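Local coordinates for protein glycoside hydrolase YxiA (Bacillus licheniformis, PDB 3LV4) that probably hydrolyses alpha-1,5-linked arabinan as a calcium-binding glycoside hydrolase of family 43, at residues A[16-21]-A[25-30]; A[44-49]-A[53-58]; A[229-234]-A[303-308]. All blocks are in the same frame, centred on the assembly; numbering follows the deposited sequence.

Contact 1. Residues A[16-21]-A[25-30]. With ACT (acetate ion), chain F.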
loop_
_atom_site.group_PDB
_atom_site.type_symbol
_atom_site.label_atom_id
_atom_site.label_comp_id
_atom_site.label_asym_id
_atom_site.label_seq_id
_atom_site.Cartn_x
_atom_site.Cartn_y
_atom_site.Cartn_z
ATOM N N PRO A 16 8.092 0.146 -1.244
ATOM C CA PRO A 16 8.660 -0.648 -0.146
ATOM C C PRO A 16 7.805 -1.860 0.241
ATOM O O PRO A 16 6.587 -1.733 0.453
ATOM C CB PRO A 16 8.692 0.352 1.016
ATOM C CG PRO A 16 7.540 1.273 0.707
ATOM C CD PRO A 16 7.625 1.465 -0.786
ATOM N N SER A 17 8.448 -3.018 0.344
ATOM C CA SER A 17 7.786 -4.239 0.803
ATOM C C SER A 17 8.414 -4.693 2.124
ATOM O O SER A 17 9.587 -5.085 2.175
ATOM C CB SER A 17 7.870 -5.341 -0.262
ATOM O OG SER A 17 6.838 -6.305 -0.091
ATOM N N ILE A 18 7.622 -4.629 3.188
ATOM C CA ILE A 18 8.104 -4.847 4.552
ATOM C C ILE A 18 8.302 -6.320 4.898
ATOM O O ILE A 18 7.524 -7.187 4.486
ATOM C CB ILE A 18 7.127 -4.198 5.584
ATOM C CG1 ILE A 18 7.732 -4.162 6.992
ATOM C CG2 ILE A 18 5.775 -4.921 5.595
ATOM C CD1 ILE A 18 8.723 -3.042 7.205
ATOM N N ILE A 19 9.354 -6.605 5.654
ATOM C CA ILE A 19 9.544 -7.942 6.212
ATOM C C ILE A 19 10.354 -7.806 7.491
ATOM O O ILE A 19 11.304 -7.020 7.550
ATOM C CB ILE A 19 10.241 -8.915 5.215
ATOM C CG1 ILE A 19 10.530 -10.267 5.894
ATOM C CG2 ILE A 19 11.529 -8.290 4.628
ATOM C CD1 ILE A 19 11.094 -11.345 4.956
ATOM N N LYS A 20 9.962 -8.536 8.527
ATOM C CA LYS A 20 10.707 -8.493 9.770
ATOM C C LYS A 20 11.478 -9.785 9.966
ATOM O O LYS A 20 10.921 -10.873 9.827
ATOM C CB LYS A 20 9.787 -8.234 10.966
ATOM C CG LYS A 20 10.557 -8.143 12.274
ATOM C CD LYS A 20 9.894 -7.215 13.249
ATOM C CE LYS A 20 8.970 -7.925 14.183
ATOM N NZ LYS A 20 9.190 -7.423 15.579
ATOM N N ALA A 21 12.764 -9.663 10.270
ATOM C CA ALA A 21 13.581 -10.832 10.574
ATOM C C ALA A 21 14.598 -10.473 11.633
ATOM O O ALA A 21 15.131 -9.371 11.629
ATOM C CB ALA A 21 14.285 -11.327 9.319
ATOM N N TYR A 25 13.295 -4.638 11.065
ATOM C CA TYR A 25 12.387 -4.441 9.937
ATOM C C TYR A 25 13.195 -4.097 8.697
ATOM O O TYR A 25 14.095 -3.258 8.750
ATOM C CB TYR A 25 11.410 -3.297 10.210
ATOM C CG TYR A 25 10.471 -3.542 11.368
ATOM C CD1 TYR A 25 9.304 -4.282 11.198
ATOM C CD2 TYR A 25 10.741 -3.022 12.630
ATOM C CE1 TYR A 25 8.441 -4.510 12.254
ATOM C CE2 TYR A 25 9.887 -3.242 13.690
ATOM C CZ TYR A 25 8.736 -3.985 13.495
ATOM O OH TYR A 25 7.878 -4.212 14.543
ATOM N N TYR A 26 12.865 -4.747 7.585
ATOM C CA TYR A 26 13.466 -4.441 6.297
ATOM C C TYR A 26 12.401 -3.988 5.320
ATOM O O TYR A 26 11.268 -4.466 5.372
ATOM C CB TYR A 26 14.160 -5.689 5.737
ATOM C CG TYR A 26 15.402 -6.064 6.496
ATOM C CD1 TYR A 26 15.332 -6.867 7.628
ATOM C CD2 TYR A 26 16.651 -5.613 6.079
ATOM C CE1 TYR A 26 16.479 -7.208 8.331
ATOM C CE2 TYR A 26 17.798 -5.944 6.771
ATOM C CZ TYR A 26 17.711 -6.741 7.894
ATOM O OH TYR A 26 18.862 -7.068 8.579
ATOM N N VAL A 27 12.757 -3.056 4.440
ATOM C CA VAL A 27 11.938 -2.792 3.265
ATOM C C VAL A 27 12.741 -3.055 2.002
ATOM O O VAL A 27 13.907 -2.646 1.890
ATOM C CB VAL A 27 11.333 -1.360 3.234
ATOM C CG1 VAL A 27 10.184 -1.242 4.245
ATOM C CG2 VAL A 27 12.414 -0.295 3.464
ATOM N N PHE A 28 12.120 -3.762 1.063
ATOM C CA PHE A 28 12.733 -4.012 -0.242
ATOM C C PHE A 28 11.880 -3.338 -1.292
ATOM O O PHE A 28 10.657 -3.510 -1.312
ATOM C CB PHE A 28 12.834 -5.515 -0.527
ATOM C CG PHE A 28 13.818 -6.231 0.364
ATOM C CD1 PHE A 28 13.422 -6.726 1.599
ATOM C CD2 PHE A 28 15.143 -6.393 -0.033
ATOM C CE1 PHE A 28 14.329 -7.378 2.424
ATOM C CE2 PHE A 28 16.061 -7.054 0.782
ATOM C CZ PHE A 28 15.656 -7.540 2.016
ATOM N N GLY A 29 12.521 -2.552 -2.155
ATOM C CA GLY A 29 11.795 -1.752 -3.123
ATOM C C GLY A 29 12.349 -1.902 -4.517
ATOM O O GLY A 29 13.223 -2.741 -4.764
ATOM N N SER A 30 11.831 -1.092 -5.435
ATOM C CA SER A 30 12.321 -1.103 -6.809
ATOM C C SER A 30 13.796 -0.693 -6.893
ATOM O O SER A 30 14.347 -0.104 -5.950
ATOM C CB SER A 30 11.450 -0.202 -7.684
ATOM O OG SER A 30 10.109 -0.685 -7.682
HETATM C C ACT F . 8.244 -1.596 16.914
HETATM O O ACT F . 8.169 -2.839 16.787
HETATM O OXT ACT F . 7.638 -0.907 16.063
HETATM C CH3 ACT F . 9.029 -0.971 18.022
#
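Lys20 lies over one face of the Tyr25 ring, where its bent chain lays CD over the ring. Lys20 CD is the bump, 3.6 Å from the centroid of the Tyr25 ring and displaced toward the CE1 rim, a CH-pi contact. Beyond it, Tyr25 OH donates to the acetate O 2.6 Å away, near the ring plane. On the same face of the strand pair, Ile18 CD1 fills the hollow between Tyr25 CB and Val27 CG1, 3.8 Å from the latter. It gets there because CG1 stands anti to the backbone N (chi1 -169°). Val27 CG1 in turn sits between Ile18 CD1 and Pro16 CB. These strands are the first beta hairpin of the five-bladed propeller expected of family 43, and Ile306 of strand 303-310 packs on Pro16, Ile18 and Val27. Paired backbone bonds join Ser17 to Phe28 and Ile19 to Tyr26; between them Ile18 CA points a C-H at Tyr26 O, 3.3 Å away. On the opposite face, Ile19 CG2 drops between Tyr26 CB, 3.9 Å off, and the edge of the Phe28 ring, where CE1 is 3.7 Å away. The polar ends on this face have partners: Ser17 OG bonds Asp80 and Tyr26 OH bonds Glu114.

Contact 2. Residues A[44-49]-A[53-58]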
loop_
_atom_site.group_PDB
_atom_site.type_symbol
_atom_site.label_atom_id
_atom_site.label_comp_id
_atom_site.label_asym_id
_atom_site.label_seq_id
_atom_site.Cartn_x
_atom_site.Cartn_y
_atom_site.Cartn_z
ATOM N N THR A 44 18.043 2.893 8.057
ATOM C CA THR A 44 19.375 2.918 7.493
ATOM C C THR A 44 19.314 2.402 6.061
ATOM O O THR A 44 18.772 1.329 5.802
ATOM C CB THR A 44 20.322 2.041 8.318
ATOM O OG1 THR A 44 20.437 2.592 9.636
ATOM C CG2 THR A 44 21.699 1.972 7.672
ATOM N N GLN A 45 19.847 3.174 5.127
ATOM C CA GLN A 45 19.852 2.754 3.733
ATOM C C GLN A 45 20.864 1.629 3.532
ATOM O O GLN A 45 22.020 1.748 3.934
ATOM C CB GLN A 45 20.198 3.935 2.826
ATOM C CG GLN A 45 19.943 3.674 1.350
ATOM C CD GLN A 45 18.533 4.043 0.945
ATOM O OE1 GLN A 45 18.029 5.106 1.319
ATOM N NE2 GLN A 45 17.886 3.169 0.174
ATOM N N ILE A 46 20.430 0.537 2.910
ATOM C CA ILE A 46 21.330 -0.579 2.627
ATOM C C ILE A 46 21.786 -0.577 1.170
ATOM O O ILE A 46 22.974 -0.771 0.880
ATOM C CB ILE A 46 20.679 -1.935 2.950
ATOM C CG1 ILE A 46 20.358 -2.042 4.440
ATOM C CG2 ILE A 46 21.592 -3.090 2.525
ATOM C CD1 ILE A 46 19.339 -3.136 4.739
ATOM N N SER A 47 20.839 -0.355 0.263
ATOM C CA SER A 47 21.112 -0.322 -1.174
ATOM C C SER A 47 20.121 0.633 -1.838
ATOM O O SER A 47 19.054 0.898 -1.271
ATOM C CB SER A 47 20.986 -1.727 -1.771
ATOM O OG SER A 47 19.665 -2.232 -1.632
ATOM N N SER A 48 20.456 1.126 -3.037
ATOM C CA SER A 48 19.670 2.185 -3.679
ATOM C C SER A 48 19.381 1.986 -5.164
ATOM O O SER A 48 18.402 2.530 -5.686
ATOM C CB SER A 48 20.359 3.534 -3.495
ATOM O OG SER A 48 20.449 3.845 -2.122
ATOM N N SER A 49 20.233 1.236 -5.852
ATOM C CA SER A 49 20.054 1.057 -7.289
ATOM C C SER A 49 20.664 -0.240 -7.793
ATOM O O SER A 49 21.416 -0.911 -7.083
ATOM C CB SER A 49 20.631 2.246 -8.072
ATOM O OG SER A 49 22.052 2.251 -8.036
ATOM N N GLY A 53 27.997 -4.610 -7.350
ATOM C CA GLY A 53 28.365 -4.300 -5.978
ATOM C C GLY A 53 27.187 -4.062 -5.049
ATOM O O GLY A 53 27.369 -3.909 -3.839
ATOM N N ASN A 54 25.975 -4.028 -5.597
ATOM C CA ASN A 54 24.786 -3.968 -4.750
ATOM C C ASN A 54 24.793 -5.176 -3.802
ATOM O O ASN A 54 24.837 -6.318 -4.254
ATOM C CB ASN A 54 23.524 -3.946 -5.616
ATOM C CG ASN A 54 22.251 -3.860 -4.793
ATOM O OD1 ASN A 54 22.032 -4.664 -3.894
ATOM N ND2 ASN A 54 21.401 -2.885 -5.106
ATOM N N PRO A 55 24.770 -4.932 -2.480
ATOM C CA PRO A 55 24.978 -6.038 -1.535
ATOM C C PRO A 55 23.930 -7.144 -1.649
ATOM O O PRO A 55 24.239 -8.302 -1.350
ATOM C CB PRO A 55 24.895 -5.358 -0.160
ATOM C CG PRO A 55 24.279 -4.027 -0.411
ATOM C CD PRO A 55 24.634 -3.637 -1.801
ATOM N N LEU A 56 22.716 -6.803 -2.074
ATOM C CA LEU A 56 21.655 -7.806 -2.184
ATOM C C LEU A 56 21.971 -8.807 -3.293
ATOM O O LEU A 56 21.754 -10.005 -3.137
ATOM C CB LEU A 56 20.293 -7.147 -2.430
ATOM C CG LEU A 56 19.834 -6.115 -1.392
ATOM C CD1 LEU A 56 18.466 -5.566 -1.767
ATOM C CD2 LEU A 56 19.809 -6.702 0.025
ATOM N N ILE A 57 22.467 -8.302 -4.418
ATOM C CA ILE A 57 22.920 -9.150 -5.522
ATOM C C ILE A 57 24.098 -8.461 -6.209
ATOM O O ILE A 57 23.912 -7.723 -7.177
ATOM C CB ILE A 57 21.812 -9.385 -6.578
ATOM C CG1 ILE A 57 20.465 -9.690 -5.918
ATOM C CG2 ILE A 57 22.207 -10.533 -7.517
ATOM C CD1 ILE A 57 19.329 -9.928 -6.930
ATOM N N PRO A 58 25.316 -8.688 -5.699
ATOM C CA PRO A 58 26.495 -7.941 -6.163
ATOM C C PRO A 58 26.825 -8.150 -7.644
ATOM O O PRO A 58 27.445 -7.279 -8.253
ATOM C CB PRO A 58 27.628 -8.484 -5.282
ATOM C CG PRO A 58 26.955 -9.081 -4.094
ATOM C CD PRO A 58 25.610 -9.556 -4.545
#
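The amide nitrogen of Asn54 is shared between two carbonyls: ND2 donates to Ser49 O at 2.8 Å, nearly straight at 160°, and also bonds Leu32 O. Ser49 O lies in the amide plane, although the amide itself approaches from above the plane of the Ser49 carbonyl. The other end of the same side chain makes an Asx turn, with Asn54 OD1 taking the backbone N-H of Leu56, N to OD1 2.9 Å, in the carbonyl plane. Asn54 thus ties the loop that leaves the first propeller blade to Ser49, just beyond strand 44-47, the outer strand of that blade. Its CG stands anti to the backbone N (chi1 -179°), which carries the amide across to Ser49 while OD1 meets the N-H of Leu56, two residues on. An alanine here would lose both arms, and Ser49 O and Leu56 N would probably be left without these partners and the loop freer to shift. Against the same amide, Ser47 CB comes within 3.6 Å of Asn54 ND2. Ser47 and Ile46 both face Ser34, a classic beta bulge that brings the two consecutive side chains toward the loop. At one side Ile46 CG2 meets the Pro55 ring at CG, 4.1 Å away, the two side chains crossing obliquely. The hydroxyl of Ser47 is held by Leu32 O and Ser34 OG, two partners that fix its rotation. On the strand side, Gln45 NE2 reaches along its own segment to Ser47 O at 2.9 Å and also bonds Thr12 O. Against the Ser47 hydroxyl lies one methyl of Leu56, CD1, 3.5 Å from Ser47 OG.

Contact 3. Residues A[229-234]-A[303-308]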
loop_
_atom_site.group_PDB
_atom_site.type_symbol
_atom_site.label_atom_id
_atom_site.label_comp_id
_atom_site.label_asym_id
_atom_site.label_seq_id
_atom_site.Cartn_x
_atom_site.Cartn_y
_atom_site.Cartn_z
ATOM N N TYR A 229 -1.716 9.169 -7.394
ATOM C CA TYR A 229 -1.544 7.875 -6.719
ATOM C C TYR A 229 -2.284 7.905 -5.400
ATOM O O TYR A 229 -2.141 8.857 -4.626
ATOM C CB TYR A 229 -0.073 7.656 -6.400
ATOM C CG TYR A 229 0.501 6.285 -6.679
ATOM C CD1 TYR A 229 0.005 5.467 -7.697
ATOM C CD2 TYR A 229 1.595 5.831 -5.952
ATOM C CE1 TYR A 229 0.583 4.215 -7.954
ATOM C CE2 TYR A 229 2.169 4.605 -6.202
ATOM C CZ TYR A 229 1.670 3.801 -7.199
ATOM O OH TYR A 229 2.288 2.590 -7.420
ATOM N N ASN A 230 -3.067 6.870 -5.133
ATOM C CA ASN A 230 -3.761 6.780 -3.860
ATOM C C ASN A 230 -3.995 5.337 -3.449
ATOM O O ASN A 230 -4.318 4.484 -4.281
ATOM C CB ASN A 230 -5.073 7.599 -3.867
ATOM C CG ASN A 230 -6.087 7.087 -4.872
ATOM O OD1 ASN A 230 -7.130 6.544 -4.494
ATOM N ND2 ASN A 230 -5.798 7.265 -6.158
ATOM N N ILE A 231 -3.812 5.075 -2.160
ATOM C CA ILE A 231 -3.973 3.737 -1.608
ATOM C C ILE A 231 -5.443 3.458 -1.345
ATOM O O ILE A 231 -6.142 4.272 -0.740
ATOM C CB ILE A 231 -3.171 3.567 -0.299
ATOM C CG1 ILE A 231 -1.668 3.631 -0.597
ATOM C CG2 ILE A 231 -3.537 2.248 0.390
ATOM C CD1 ILE A 231 -0.787 3.862 0.634
ATOM N N ARG A 232 -5.909 2.310 -1.820
ATOM C CA ARG A 232 -7.279 1.888 -1.591
ATOM C C ARG A 232 -7.261 0.485 -1.023
ATOM O O ARG A 232 -6.260 -0.236 -1.135
ATOM C CB ARG A 232 -8.097 1.924 -2.886
ATOM C CG ARG A 232 -8.089 3.284 -3.572
ATOM C CD ARG A 232 -9.296 3.513 -4.482
ATOM N NE ARG A 232 -9.271 4.878 -5.010
ATOM C CZ ARG A 232 -10.299 5.489 -5.593
ATOM N NH1 ARG A 232 -11.452 4.845 -5.765
ATOM N NH2 ARG A 232 -10.164 6.744 -6.022
ATOM N N VAL A 233 -8.370 0.091 -0.413
ATOM C CA VAL A 233 -8.441 -1.224 0.203
ATOM C C VAL A 233 -9.811 -1.853 -0.047
ATOM O O VAL A 233 -10.815 -1.146 -0.253
ATOM C CB VAL A 233 -8.117 -1.133 1.716
ATOM C CG1 VAL A 233 -9.225 -0.368 2.468
ATOM C CG2 VAL A 233 -7.869 -2.523 2.314
ATOM N N ALA A 234 -9.830 -3.184 -0.068
ATOM C CA ALA A 234 -11.048 -3.964 -0.184
ATOM C C ALA A 234 -10.851 -5.162 0.732
ATOM O O ALA A 234 -9.738 -5.387 1.218
ATOM C CB ALA A 234 -11.256 -4.415 -1.635
ATOM N N SER A 303 -0.955 -2.468 13.916
ATOM C CA SER A 303 -0.742 -2.619 12.474
ATOM C C SER A 303 -0.118 -1.341 11.904
ATOM O O SER A 303 -0.297 -0.245 12.455
ATOM C CB SER A 303 -2.068 -2.904 11.743
ATOM O OG SER A 303 -2.612 -4.164 12.096
ATOM N N TYR A 304 0.601 -1.485 10.795
ATOM C CA TYR A 304 1.320 -0.380 10.180
ATOM C C TYR A 304 1.195 -0.401 8.670
ATOM O O TYR A 304 1.239 -1.456 8.044
ATOM C CB TYR A 304 2.803 -0.451 10.527
ATOM C CG TYR A 304 3.102 -0.466 12.003
ATOM C CD1 TYR A 304 3.256 0.717 12.709
ATOM C CD2 TYR A 304 3.252 -1.668 12.688
ATOM C CE1 TYR A 304 3.546 0.707 14.058
ATOM C CE2 TYR A 304 3.536 -1.689 14.043
ATOM C CZ TYR A 304 3.686 -0.498 14.721
ATOM O OH TYR A 304 3.977 -0.504 16.068
ATOM N N LEU A 305 1.056 0.787 8.101
ATOM C CA LEU A 305 1.056 0.977 6.659
ATOM C C LEU A 305 2.421 1.531 6.293
ATOM O O LEU A 305 2.847 2.542 6.852
ATOM C CB LEU A 305 -0.029 1.984 6.278
ATOM C CG LEU A 305 -0.321 2.159 4.787
ATOM C CD1 LEU A 305 -1.093 0.950 4.244
ATOM C CD2 LEU A 305 -1.119 3.434 4.549
ATOM N N ILE A 306 3.117 0.858 5.380
ATOM C CA ILE A 306 4.437 1.292 4.936
ATOM C C ILE A 306 4.356 1.616 3.453
ATOM O O ILE A 306 3.888 0.800 2.665
ATOM C CB ILE A 306 5.505 0.199 5.155
ATOM C CG1 ILE A 306 5.585 -0.189 6.636
ATOM C CG2 ILE A 306 6.886 0.649 4.620
ATOM C CD1 ILE A 306 4.706 -1.370 7.005
ATOM N N PHE A 307 4.805 2.807 3.072
ATOM C CA PHE A 307 4.622 3.272 1.698
ATOM C C PHE A 307 5.692 4.290 1.334
ATOM O O PHE A 307 6.451 4.742 2.196
ATOM C CB PHE A 307 3.210 3.863 1.512
ATOM C CG PHE A 307 2.876 4.975 2.480
ATOM C CD1 PHE A 307 2.508 4.687 3.792
ATOM C CD2 PHE A 307 2.933 6.303 2.077
ATOM C CE1 PHE A 307 2.198 5.714 4.690
ATOM C CE2 PHE A 307 2.621 7.337 2.963
ATOM C CZ PHE A 307 2.254 7.044 4.269
ATOM N N HIS A 308 5.785 4.640 0.060
ATOM C CA HIS A 308 6.634 5.774 -0.297
ATOM C C HIS A 308 5.734 6.952 -0.599
ATOM O O HIS A 308 4.531 6.790 -0.822
ATOM C CB HIS A 308 7.555 5.477 -1.486
ATOM C CG HIS A 308 6.833 5.285 -2.779
ATOM N ND1 HIS A 308 6.202 6.319 -3.450
ATOM C CD2 HIS A 308 6.632 4.179 -3.525
ATOM C CE1 HIS A 308 5.650 5.851 -4.554
ATOM N NE2 HIS A 308 5.899 4.554 -4.625
#
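Ile231 and Leu305 reach toward each other tip to tip, with CD1 of the first 4.0 Å from CD2 of the second. The isoleucine chain is extended: CG1 is anti to the carbonyl carbon, and a chi2 of 164° carries CD1 straight on toward strand 303-310. Ile231 CD1 also rests on Phe307 CB, 4.1 Å away, the two side chains crossing at about a right angle. Phe307 offers little more than this carbon, because its CG is tucked between the backbone N and the carbonyl carbon (chi1 56°); the ring goes on to meet His323. The two segments run in nearly opposite directions, yet the alpha carbons of Ile231 and Phe307 stay 9.2 Å apart. This is packing between blades and not within a sheet: strand 230-236 and strand 303-310 belong to successive blades of the propeller typical of family 43. At the end nearer the active site, the side chains of Tyr229 and His308 cross at about a right angle, CE2 of the tyrosine 4.0 Å from CE1 of the imidazole. Tyr229 OH is hydrogen-bonded to Glu201, the predicted proton donor. His308 stacks on His14, and its NE2 makes a weak hydrogen bond to Asp15, the predicted proton acceptor. On the far side of strand 230-236, Arg232 NE donates to Asn230 OD1 at 2.8 Å.

In the fold
The three contacts follow one another along the chain, each closing before the next opens, and all fall within the glycosyl hydrolase family 43 range. Contacts 1 and 2 share the first four-stranded blade: contact 1 is its inner hairpin, contact 2 its outer strand and the loop beyond. Their centres are about 13 Å apart, and Tyr26 packs on Ile46 and Phe28 on Leu56. Contact 3, whose centre is about 3 Å from the centre of the chain, joins two later blades. Its centre is about 14 Å from that of contact 1, which it touches where Pro16 meets Phe307 and His308. Both border the predicted catalytic residues, Pro16 and His308 near Asp15 and Tyr229 near Glu201. Contact 2, centred about 25 Å from contact 3, lies on the blade's outer side.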